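Local atomic coordinates of probable threonyl-tRNA synthetase 1 (Aeropyrum pernix, PDB entry 3A32), a protein that probably catalyses, as a zinc-binding homodimeric class II synthetase without an editing domain, the ATP-dependent attachment of threonine to its tRNA. Residues I10-E15 / H327-M332; L59-A64 / S457-R462; P113-L118 / V136-R141; S207-S212 / E223-A228. All blocks are in the same frame, centred on the assembly; numbering follows the deposited sequence.

In the fold
The four contacts illustrate how chemistry follows place in the fold. Interactions 2 and 3 are core contacts, and both reach the second subunit. They touch each other where helix 48-65 crosses strand 134-143, His63 stacking on Phe137. Interaction 2 pairs a lysine with a glutamine between helix 48-65 and the loop after helix 435-457, whereas interaction 3, close to the zinc, rests on a histidine-carboxylate bond. Interactions 1 and 4 are buried around one aromatic side chain each but have exposed charged residues at their margins: a tyrosine lies against a helix-ending turn in 10-15/327-332, and a tryptophan under a serine in 207-212/223-228.

Interaction 1 of 4, residues I10-E15 / H327-M332; sequences IDYAYE and HRRGRM. With SO4 (sulfate ion), chain B.
The ring of Tyr12 lies flat against the peptide that joins Arg329 to Gly330. On this face the Gly330 N sits 3.6 Å above the ring plane, over its centre, while the Arg329 C is displaced toward the rim. At the ring edge, close to its plane, is an oxygen of a sulfate ion, probably carried over from the crystallisation liquor: Tyr12 OH donates to O2 of the sulfate over 3.2 Å. Lys7 and Lys396 bind the same anion, which thus joins the N-terminal region (Lys7, Tyr12) to Lys396.

Gly330 has no side chain, and the ring exploits this, its CD1 coming within 3.5 Å of Gly330 CA. Arg329 runs beside the tyrosine in the same general direction, and its CG methylene passes 3.4 Å from Tyr12 OH, a van der Waals contact with the hydroxyl oxygen. The arginine chain then bends at its second torsion (chi2 102°), and the guanidinium ends tilted 42° from the phenol ring. Its NH1 donates to His327 O at 3.1 Å, reaching the oxygen from above the carbonyl plane.

The backbone under the ring is itself strongly turned. Arg331 N bonds to Arg328 O, closing a type I' beta turn, and Gly330 N reaches back to Leu325 O. With Arg329, at positive phi, as the C-prime residue, this is a Schellman motif ending helix 317-327: a helix C-terminus whose turn is covered by an aromatic ring from the N-terminal helix 9-15, on the path toward strand 341-347 of the anticodon-binding domain.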
# COMPACT_ATOMS: atom_id res chain seq x y z
N ILE A 10 13.36 0.51 -20.03
CA ILE A 10 13.25 2.01 -19.97
C ILE A 10 12.26 2.52 -21.01
O ILE A 10 11.53 3.49 -20.76
CB ILE A 10 14.67 2.71 -20.14
CG1 ILE A 10 15.53 2.54 -18.88
CG2 ILE A 10 14.57 4.22 -20.41
CD1 ILE A 10 17.09 2.58 -19.18
N ASP A 11 12.25 1.87 -22.17
CA ASP A 11 11.33 2.16 -23.28
C ASP A 11 9.91 1.66 -22.98
O ASP A 11 8.95 2.40 -23.13
CB ASP A 11 11.85 1.47 -24.56
CG ASP A 11 13.19 2.04 -25.03
OD1 ASP A 11 13.30 3.29 -25.08
OD2 ASP A 11 14.10 1.27 -25.35
N TYR A 12 9.79 0.40 -22.61
CA TYR A 12 8.50 -0.15 -22.19
C TYR A 12 7.90 0.60 -21.01
O TYR A 12 6.72 0.94 -21.07
CB TYR A 12 8.65 -1.63 -21.82
CG TYR A 12 8.98 -2.50 -23.00
CD1 TYR A 12 8.10 -2.60 -24.09
CD2 TYR A 12 10.18 -3.18 -23.05
CE1 TYR A 12 8.39 -3.39 -25.16
CE2 TYR A 12 10.51 -3.97 -24.16
CZ TYR A 12 9.60 -4.08 -25.19
OH TYR A 12 9.89 -4.88 -26.24
N ALA A 13 8.70 0.87 -19.96
CA ALA A 13 8.14 1.54 -18.79
C ALA A 13 7.55 2.90 -19.17
O ALA A 13 6.57 3.32 -18.60
CB ALA A 13 9.20 1.68 -17.66
N TYR A 14 8.20 3.60 -20.10
CA TYR A 14 7.80 4.94 -20.56
C TYR A 14 6.55 4.82 -21.45
O TYR A 14 5.57 5.57 -21.27
CB TYR A 14 8.97 5.60 -21.32
CG TYR A 14 8.57 6.76 -22.22
CD1 TYR A 14 8.31 8.02 -21.70
CD2 TYR A 14 8.42 6.58 -23.60
CE1 TYR A 14 7.91 9.08 -22.51
CE2 TYR A 14 8.00 7.64 -24.45
CZ TYR A 14 7.76 8.90 -23.88
OH TYR A 14 7.37 9.96 -24.69
N GLU A 15 6.59 3.87 -22.41
CA GLU A 15 5.47 3.66 -23.33
C GLU A 15 4.18 3.20 -22.64
O GLU A 15 3.08 3.62 -23.01
CB GLU A 15 5.86 2.70 -24.45
CG GLU A 15 7.06 3.17 -25.35
CD GLU A 15 7.53 2.06 -26.33
OE1 GLU A 15 7.16 0.85 -26.18
OE2 GLU A 15 8.25 2.42 -27.30
N HIS A 327 11.87 -9.45 -20.68
CA HIS A 327 11.54 -10.84 -21.01
C HIS A 327 10.17 -10.96 -21.71
O HIS A 327 10.02 -11.78 -22.61
CB HIS A 327 11.59 -11.70 -19.74
CG HIS A 327 11.27 -13.15 -19.96
ND1 HIS A 327 12.10 -14.00 -20.67
CD2 HIS A 327 10.24 -13.91 -19.53
CE1 HIS A 327 11.56 -15.20 -20.70
NE2 HIS A 327 10.43 -15.17 -20.03
N ARG A 328 9.21 -10.11 -21.33
CA ARG A 328 7.85 -10.16 -21.90
C ARG A 328 7.49 -9.02 -22.83
O ARG A 328 6.34 -8.84 -23.16
CB ARG A 328 6.80 -10.28 -20.81
CG ARG A 328 6.77 -11.69 -20.22
CD ARG A 328 5.63 -12.50 -20.85
NE ARG A 328 5.71 -13.93 -20.54
CZ ARG A 328 5.19 -14.50 -19.46
NH1 ARG A 328 4.57 -13.73 -18.55
NH2 ARG A 328 5.32 -15.84 -19.25
N ARG A 329 8.48 -8.26 -23.26
CA ARG A 329 8.28 -7.22 -24.26
C ARG A 329 7.05 -6.31 -23.92
O ARG A 329 6.18 -6.02 -24.82
CB ARG A 329 8.19 -7.84 -25.67
CG ARG A 329 9.57 -8.30 -26.27
CD ARG A 329 9.78 -9.77 -26.17
NE ARG A 329 11.03 -10.20 -26.84
CZ ARG A 329 12.04 -10.88 -26.27
NH1 ARG A 329 12.02 -11.27 -24.98
NH2 ARG A 329 13.10 -11.19 -27.03
N GLY A 330 7.01 -5.84 -22.67
CA GLY A 330 6.05 -4.86 -22.31
C GLY A 330 4.68 -5.44 -21.97
O GLY A 330 3.75 -4.68 -21.72
N ARG A 331 4.59 -6.78 -21.92
CA ARG A 331 3.28 -7.47 -21.78
C ARG A 331 3.00 -7.91 -20.35
O ARG A 331 3.56 -8.89 -19.87
CB ARG A 331 3.17 -8.67 -22.72
CG ARG A 331 3.29 -8.30 -24.19
CD ARG A 331 2.08 -7.47 -24.75
NE ARG A 331 2.27 -7.12 -26.16
CZ ARG A 331 1.34 -6.59 -26.95
NH1 ARG A 331 0.11 -6.29 -26.49
NH2 ARG A 331 1.63 -6.35 -28.22
N MET A 332 2.15 -7.15 -19.68
CA MET A 332 1.83 -7.35 -18.27
C MET A 332 0.69 -8.36 -18.11
O MET A 332 -0.25 -8.39 -18.96
CB MET A 332 1.37 -6.02 -17.63
CG MET A 332 2.41 -4.87 -17.68
SD MET A 332 3.96 -5.36 -16.90
CE MET A 332 3.45 -5.39 -15.15
S SO4 B . 7.06 -3.90 -29.55
O1 SO4 B . 5.76 -4.36 -30.08
O2 SO4 B . 7.85 -4.78 -28.69
O3 SO4 B . 7.84 -3.74 -30.76
O4 SO4 B . 6.83 -2.64 -28.84

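Interaction 2 of 4, residues L59-A64 / S457-R462; sequences LAKFHA and SGQAPR
Lys61 reaches from helix 48-65 to Gln459 as a straight rod. Its CG stands beside the backbone N and anti to the carbonyl carbon (chi1 -63°), and every later torsion is close to anti, so the ammonium group is carried to the full length of the chain. Gln459 is also extended beyond CG, and the two side chains cross at about a right angle. Where they meet, Lys61 NZ donates to Gln459 OE1 over 2.7 Å, approaching from above the amide plane, 36° out of it. The same NZ forms salt bridges with Glu57 of its own chain and with Glu57 of the second subunit, which probably offset the cost of burying its charge, while Gln459 OE1 also accepts from Arg462 N of the second subunit and Gln459 NE2 gives to Ala460 O there.

The base of the lysine is packed instead of bonded. Lys61 CB lies 3.7 Å from Ser457 CB and 3.6 Å from Ser457 O. The serine hydroxyl occupies the crowded position between N and carbonyl carbon (chi1 51°), which turns it back on its own loop: Ser457 OG is 2.9 Å from Gln459 O and can also reach Val453 O. One turn after Leu59, His63 turns its ND1 back to Leu59 O at 2.7 Å, and His63 N reaches that oxygen from the opposite face of its plane.

The contact thus lies at the dimer interface, with Phe62 leading away from the loop to pack on helix 174-191 and on Leu456 of helix 435-457, while Pro461 lies along helix 48-65.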
# COMPACT_ATOMS: atom_id res chain seq x y z
N LEU A 59 0.77 -8.92 -2.66
CA LEU A 59 1.89 -9.52 -1.94
C LEU A 59 1.64 -9.53 -0.44
O LEU A 59 1.96 -10.52 0.19
CB LEU A 59 3.23 -8.82 -2.27
CG LEU A 59 3.57 -8.89 -3.76
CD1 LEU A 59 4.79 -8.03 -4.10
CD2 LEU A 59 3.77 -10.38 -4.14
N ALA A 60 1.09 -8.44 0.11
CA ALA A 60 0.71 -8.39 1.51
C ALA A 60 -0.30 -9.48 1.89
O ALA A 60 -0.07 -10.24 2.82
CB ALA A 60 0.17 -6.97 1.91
N LYS A 61 -1.40 -9.56 1.15
CA LYS A 61 -2.42 -10.59 1.38
C LYS A 61 -1.94 -12.01 1.16
O LYS A 61 -2.30 -12.91 1.94
CB LYS A 61 -3.70 -10.31 0.55
CG LYS A 61 -4.39 -8.98 0.95
CD LYS A 61 -5.52 -8.56 0.02
CE LYS A 61 -6.16 -7.31 0.58
NZ LYS A 61 -7.28 -6.79 -0.26
N PHE A 62 -1.13 -12.23 0.10
CA PHE A 62 -0.47 -13.53 -0.12
C PHE A 62 0.34 -13.97 1.10
O PHE A 62 0.22 -15.10 1.57
CB PHE A 62 0.42 -13.54 -1.37
CG PHE A 62 1.23 -14.83 -1.53
CD1 PHE A 62 0.58 -16.07 -1.76
CD2 PHE A 62 2.62 -14.82 -1.44
CE1 PHE A 62 1.33 -17.26 -1.88
CE2 PHE A 62 3.38 -15.99 -1.55
CZ PHE A 62 2.72 -17.23 -1.79
N HIS A 63 1.14 -13.04 1.64
CA HIS A 63 1.92 -13.33 2.81
C HIS A 63 1.12 -13.52 4.06
O HIS A 63 1.39 -14.45 4.83
CB HIS A 63 3.04 -12.31 2.96
CG HIS A 63 4.14 -12.53 1.97
ND1 HIS A 63 4.08 -12.08 0.67
CD2 HIS A 63 5.30 -13.22 2.08
CE1 HIS A 63 5.20 -12.40 0.04
NE2 HIS A 63 5.93 -13.14 0.86
N ALA A 64 0.10 -12.69 4.27
CA ALA A 64 -0.79 -12.91 5.42
C ALA A 64 -1.49 -14.32 5.41
O ALA A 64 -1.60 -14.97 6.46
CB ALA A 64 -1.75 -11.78 5.54
N SER A 457 -4.13 -14.30 -3.18
CA SER A 457 -4.48 -13.23 -2.24
C SER A 457 -5.95 -13.15 -1.78
O SER A 457 -6.31 -12.29 -0.95
CB SER A 457 -3.98 -11.89 -2.78
OG SER A 457 -4.42 -11.74 -4.11
N GLY A 458 -6.78 -14.06 -2.26
CA GLY A 458 -8.17 -14.06 -1.88
C GLY A 458 -8.91 -13.13 -2.82
O GLY A 458 -9.93 -13.46 -3.34
N GLN A 459 -8.35 -11.95 -3.07
CA GLN A 459 -9.06 -10.89 -3.80
C GLN A 459 -8.12 -10.48 -4.92
O GLN A 459 -6.92 -10.31 -4.68
CB GLN A 459 -9.40 -9.72 -2.82
CG GLN A 459 -9.99 -10.18 -1.40
CD GLN A 459 -10.32 -9.03 -0.41
OE1 GLN A 459 -9.41 -8.42 0.22
NE2 GLN A 459 -11.64 -8.74 -0.27
N ALA A 460 -8.62 -10.37 -6.14
CA ALA A 460 -7.88 -9.63 -7.15
C ALA A 460 -8.19 -8.11 -6.99
O ALA A 460 -9.34 -7.73 -6.82
CB ALA A 460 -8.20 -10.11 -8.56
N PRO A 461 -7.15 -7.26 -6.98
CA PRO A 461 -7.31 -5.80 -6.94
C PRO A 461 -7.95 -5.16 -8.15
O PRO A 461 -7.46 -5.32 -9.26
CB PRO A 461 -5.87 -5.26 -6.84
CG PRO A 461 -5.05 -6.40 -6.42
CD PRO A 461 -5.73 -7.66 -6.99
N ARG A 462 -9.00 -4.40 -7.90
CA ARG A 462 -9.62 -3.58 -8.89
C ARG A 462 -9.32 -2.14 -8.49
O ARG A 462 -9.86 -1.62 -7.51
CB ARG A 462 -11.16 -3.79 -8.93
CG ARG A 462 -11.57 -5.26 -9.16
CD ARG A 462 -11.58 -5.50 -10.65
NE ARG A 462 -11.92 -6.87 -10.98
CZ ARG A 462 -13.16 -7.34 -11.09
NH1 ARG A 462 -14.22 -6.57 -10.88
NH2 ARG A 462 -13.33 -8.63 -11.43

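Interaction 3 of 4, residues P113-L118 / V136-R141; sequences PYHILL and VFEFGR
His115 and Glu138 make the polar part of this buried contact. His115 NE2 donates to Glu138 OE1 over 2.7 Å, nearly straight at 160°, with the oxygen close to the imidazole plane. The carboxylate uses its anti lone pair, and ring and carboxylate are only 24° from coplanar. Glu138 presents that oxygen by an extended chain, its CG anti to the backbone N (chi1 175°). A second partner of OE1 is the hydroxyl of Thr73.

The apolar part involves the same histidine. Val136 CG1 makes the contact, resting 3.8 Å from His115 CB; CG2 stands farther off over one face of the imidazole. Glu138 adds its own CB, 3.5 Å from His115 CE1, so the strand 134-143 touches the histidine with aliphatic carbon as well as with oxygen.

Beyond the two segments, His115 ND1 is hydrogen-bonded to ND1 of His166, a zinc ligand. Since NE2 carries the proton given to Glu138, His115 ND1 is probably the acceptor there. The chain carboxylate, His115, His166, zinc would then fix the rotation of both imidazoles and make His166 somewhat more electron-rich: a second-shell arrangement behind the metal site.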
# COMPACT_ATOMS: atom_id res chain seq x y z
N PRO A 113 16.47 -4.57 11.05
CA PRO A 113 16.50 -4.11 12.44
C PRO A 113 15.12 -3.68 12.95
O PRO A 113 14.79 -3.97 14.12
CB PRO A 113 17.47 -2.91 12.40
CG PRO A 113 18.37 -3.17 11.18
CD PRO A 113 17.44 -3.84 10.20
N TYR A 114 14.32 -3.04 12.10
CA TYR A 114 12.94 -2.69 12.49
C TYR A 114 12.11 -3.95 12.74
O TYR A 114 11.45 -4.05 13.76
CB TYR A 114 12.27 -1.71 11.52
CG TYR A 114 12.52 -0.20 11.83
CD1 TYR A 114 12.94 0.69 10.85
CD2 TYR A 114 12.26 0.32 13.09
CE1 TYR A 114 13.14 2.04 11.11
CE2 TYR A 114 12.42 1.69 13.35
CZ TYR A 114 12.87 2.53 12.37
OH TYR A 114 13.05 3.88 12.65
N HIS A 115 12.19 -4.94 11.85
CA HIS A 115 11.43 -6.22 11.99
C HIS A 115 11.83 -6.96 13.24
O HIS A 115 10.99 -7.57 13.86
CB HIS A 115 11.62 -7.12 10.76
CG HIS A 115 10.94 -6.57 9.53
ND1 HIS A 115 10.81 -7.29 8.36
CD2 HIS A 115 10.33 -5.38 9.31
CE1 HIS A 115 10.14 -6.57 7.48
NE2 HIS A 115 9.84 -5.41 8.03
N ILE A 116 13.13 -6.89 13.61
CA ILE A 116 13.63 -7.46 14.88
C ILE A 116 13.14 -6.71 16.11
O ILE A 116 12.81 -7.34 17.09
CB ILE A 116 15.16 -7.59 14.93
CG1 ILE A 116 15.62 -8.55 13.86
CG2 ILE A 116 15.63 -8.08 16.35
CD1 ILE A 116 17.05 -8.27 13.51
N LEU A 117 13.09 -5.38 16.07
CA LEU A 117 12.49 -4.64 17.16
C LEU A 117 11.02 -5.05 17.39
O LEU A 117 10.54 -5.13 18.54
CB LEU A 117 12.62 -3.11 16.95
CG LEU A 117 14.00 -2.40 17.09
CD1 LEU A 117 13.84 -0.90 16.85
CD2 LEU A 117 14.70 -2.62 18.48
N LEU A 118 10.28 -5.29 16.30
CA LEU A 118 8.88 -5.71 16.39
C LEU A 118 8.75 -7.09 17.00
O LEU A 118 7.86 -7.34 17.76
CB LEU A 118 8.18 -5.73 14.99
CG LEU A 118 7.95 -4.35 14.31
CD1 LEU A 118 7.17 -4.44 13.00
CD2 LEU A 118 7.26 -3.40 15.27
N VAL A 136 7.51 -12.35 9.56
CA VAL A 136 7.07 -10.97 9.37
C VAL A 136 7.39 -10.52 7.91
O VAL A 136 8.55 -10.65 7.46
CB VAL A 136 7.70 -10.05 10.46
CG1 VAL A 136 9.27 -10.07 10.43
CG2 VAL A 136 7.21 -8.67 10.38
N PHE A 137 6.38 -10.00 7.20
CA PHE A 137 6.49 -9.56 5.80
C PHE A 137 6.30 -8.04 5.68
O PHE A 137 5.43 -7.48 6.33
CB PHE A 137 5.42 -10.21 4.90
CG PHE A 137 5.40 -9.64 3.51
CD1 PHE A 137 6.38 -9.99 2.58
CD2 PHE A 137 4.43 -8.71 3.13
CE1 PHE A 137 6.40 -9.45 1.33
CE2 PHE A 137 4.43 -8.18 1.85
CZ PHE A 137 5.41 -8.54 0.95
N GLU A 138 7.06 -7.39 4.80
CA GLU A 138 6.86 -5.95 4.54
C GLU A 138 7.13 -5.63 3.08
O GLU A 138 8.15 -6.09 2.56
CB GLU A 138 7.72 -5.03 5.43
CG GLU A 138 7.58 -3.57 5.07
CD GLU A 138 8.19 -2.61 6.08
OE1 GLU A 138 8.86 -3.05 7.07
OE2 GLU A 138 8.03 -1.39 5.88
N PHE A 139 6.20 -4.92 2.43
CA PHE A 139 6.41 -4.27 1.12
C PHE A 139 7.24 -3.03 1.47
O PHE A 139 6.69 -1.97 1.80
CB PHE A 139 5.04 -3.87 0.54
CG PHE A 139 5.07 -3.43 -0.92
CD1 PHE A 139 5.22 -4.36 -1.95
CD2 PHE A 139 4.91 -2.09 -1.26
CE1 PHE A 139 5.26 -3.93 -3.31
CE2 PHE A 139 4.90 -1.67 -2.59
CZ PHE A 139 5.08 -2.60 -3.62
N GLY A 140 8.56 -3.18 1.47
CA GLY A 140 9.38 -2.18 2.20
C GLY A 140 10.12 -1.24 1.28
O GLY A 140 10.51 -1.64 0.19
N ARG A 141 10.33 -0.00 1.72
CA ARG A 141 10.97 1.05 0.86
C ARG A 141 12.33 1.44 1.44
O ARG A 141 12.40 1.95 2.56
CB ARG A 141 10.08 2.28 0.76
CG ARG A 141 8.74 1.95 0.13
CD ARG A 141 7.67 2.95 0.50
NE ARG A 141 6.54 2.74 -0.41
CZ ARG A 141 5.51 1.99 -0.09
NH1 ARG A 141 5.45 1.43 1.11
NH2 ARG A 141 4.55 1.80 -0.97

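Interaction 4 of 4, residues S207-S212 / E223-A228; sequences SMSDKS and EEWEGA
Ser209 sets its CB over the face of the Trp225 indole. The methylene is 3.6 Å from Trp225 CE3 and 4.0 Å from the centroid of the six-membered ring, 27° off its normal, a CH-pi contact. The backbone is close too, Ser209 N being 3.7 Å from Trp225 CZ3.

At the exposed margin Lys211 crosses Glu226 at about a right angle. The meeting is through carbon: Lys211 CE lies 3.6 Å from Glu226 OE2, whereas Lys211 NZ stays 4.4 Å from Glu226 OE2, too far for a salt bridge. The bends at chi2 and chi4 (-131° and -45°) turn the ammonium group toward Glu229, with which it does form one. Glu229 also receives the Ser209 hydroxyl, so a single carboxylate of the helix holds two residues of the loop.

Further out, the indole is helped to keep its orientation by the bond from Trp225 NE1 to Met219 O and is met edge-to-face by Phe218 and Phe285. The loop is shaped by an Asx turn, in which Asp210 OD1 accepts from Ser212 N at 3.1 Å. Strand 202-207 leads into this loop, and helix 222-243 returns the chain to strand 246-250, its parallel neighbour in the large sheet: the contact packs the first loop of a beta-alpha-beta crossover onto its helix, within the class II core.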
# COMPACT_ATOMS: atom_id res chain seq x y z
N SER A 207 24.99 -20.91 -1.68
CA SER A 207 26.33 -20.37 -1.40
C SER A 207 26.75 -20.64 0.07
O SER A 207 26.11 -20.19 1.01
CB SER A 207 26.40 -18.90 -1.78
OG SER A 207 26.05 -18.71 -3.14
N MET A 208 27.82 -21.40 0.24
CA MET A 208 28.17 -21.99 1.54
C MET A 208 29.49 -21.43 2.06
O MET A 208 30.16 -20.72 1.34
CB MET A 208 28.27 -23.51 1.40
CG MET A 208 27.16 -24.17 0.64
SD MET A 208 25.55 -23.92 1.45
CE MET A 208 24.86 -25.58 1.35
N SER A 209 29.84 -21.76 3.31
CA SER A 209 31.15 -21.45 3.87
C SER A 209 32.24 -22.24 3.20
O SER A 209 31.99 -23.23 2.50
CB SER A 209 31.25 -21.78 5.36
OG SER A 209 31.09 -23.17 5.56
N ASP A 210 33.46 -21.76 3.41
CA ASP A 210 34.66 -22.59 3.37
C ASP A 210 34.86 -22.97 4.83
O ASP A 210 35.07 -22.11 5.68
CB ASP A 210 35.84 -21.77 2.85
CG ASP A 210 37.14 -22.60 2.68
OD1 ASP A 210 37.43 -23.60 3.42
OD2 ASP A 210 37.89 -22.18 1.77
N LYS A 211 34.75 -24.26 5.14
CA LYS A 211 34.87 -24.73 6.52
C LYS A 211 36.19 -24.32 7.22
O LYS A 211 36.18 -24.10 8.45
CB LYS A 211 34.71 -26.26 6.60
CG LYS A 211 33.25 -26.70 6.45
CD LYS A 211 32.79 -27.69 7.55
CE LYS A 211 31.23 -27.76 7.60
NZ LYS A 211 30.59 -26.36 7.53
N SER A 212 37.29 -24.20 6.45
CA SER A 212 38.60 -23.82 7.01
C SER A 212 38.62 -22.36 7.49
O SER A 212 39.60 -21.93 8.11
CB SER A 212 39.72 -23.96 5.97
OG SER A 212 39.63 -25.16 5.20
N GLU A 223 28.75 -25.19 14.45
CA GLU A 223 27.40 -25.74 14.64
C GLU A 223 26.31 -24.98 13.87
O GLU A 223 25.46 -25.57 13.18
CB GLU A 223 27.08 -25.83 16.14
CG GLU A 223 27.94 -26.90 16.91
CD GLU A 223 29.34 -26.43 17.38
OE1 GLU A 223 29.65 -25.22 17.39
OE2 GLU A 223 30.15 -27.31 17.78
N GLU A 224 26.35 -23.65 13.99
CA GLU A 224 25.48 -22.73 13.26
C GLU A 224 25.55 -22.93 11.76
O GLU A 224 24.51 -23.12 11.11
CB GLU A 224 25.87 -21.30 13.59
CG GLU A 224 25.34 -20.84 14.93
CD GLU A 224 26.00 -19.56 15.36
OE1 GLU A 224 27.16 -19.64 15.78
OE2 GLU A 224 25.40 -18.46 15.23
N TRP A 225 26.78 -22.91 11.22
CA TRP A 225 27.03 -23.06 9.80
C TRP A 225 26.56 -24.44 9.29
O TRP A 225 25.89 -24.56 8.25
CB TRP A 225 28.53 -22.80 9.54
CG TRP A 225 28.87 -21.33 9.36
CD1 TRP A 225 29.38 -20.49 10.30
CD2 TRP A 225 28.65 -20.53 8.17
NE1 TRP A 225 29.52 -19.21 9.77
CE2 TRP A 225 29.06 -19.21 8.48
CE3 TRP A 225 28.14 -20.81 6.90
CZ2 TRP A 225 29.00 -18.17 7.55
CZ3 TRP A 225 28.10 -19.77 5.96
CH2 TRP A 225 28.53 -18.47 6.29
N GLU A 226 26.86 -25.49 10.06
CA GLU A 226 26.45 -26.85 9.72
C GLU A 226 24.96 -27.05 9.76
O GLU A 226 24.43 -27.65 8.88
CB GLU A 226 27.14 -27.86 10.64
CG GLU A 226 28.63 -27.92 10.34
CD GLU A 226 29.39 -28.94 11.16
OE1 GLU A 226 29.07 -29.13 12.36
OE2 GLU A 226 30.34 -29.53 10.59
N GLY A 227 24.28 -26.57 10.78
CA GLY A 227 22.83 -26.67 10.86
C GLY A 227 22.14 -25.90 9.73
O GLY A 227 21.23 -26.41 9.13
N ALA A 228 22.64 -24.69 9.43
CA ALA A 228 22.13 -23.85 8.31
C ALA A 228 22.41 -24.43 6.94
O ALA A 228 21.51 -24.59 6.18
CB ALA A 228 22.65 -22.39 8.44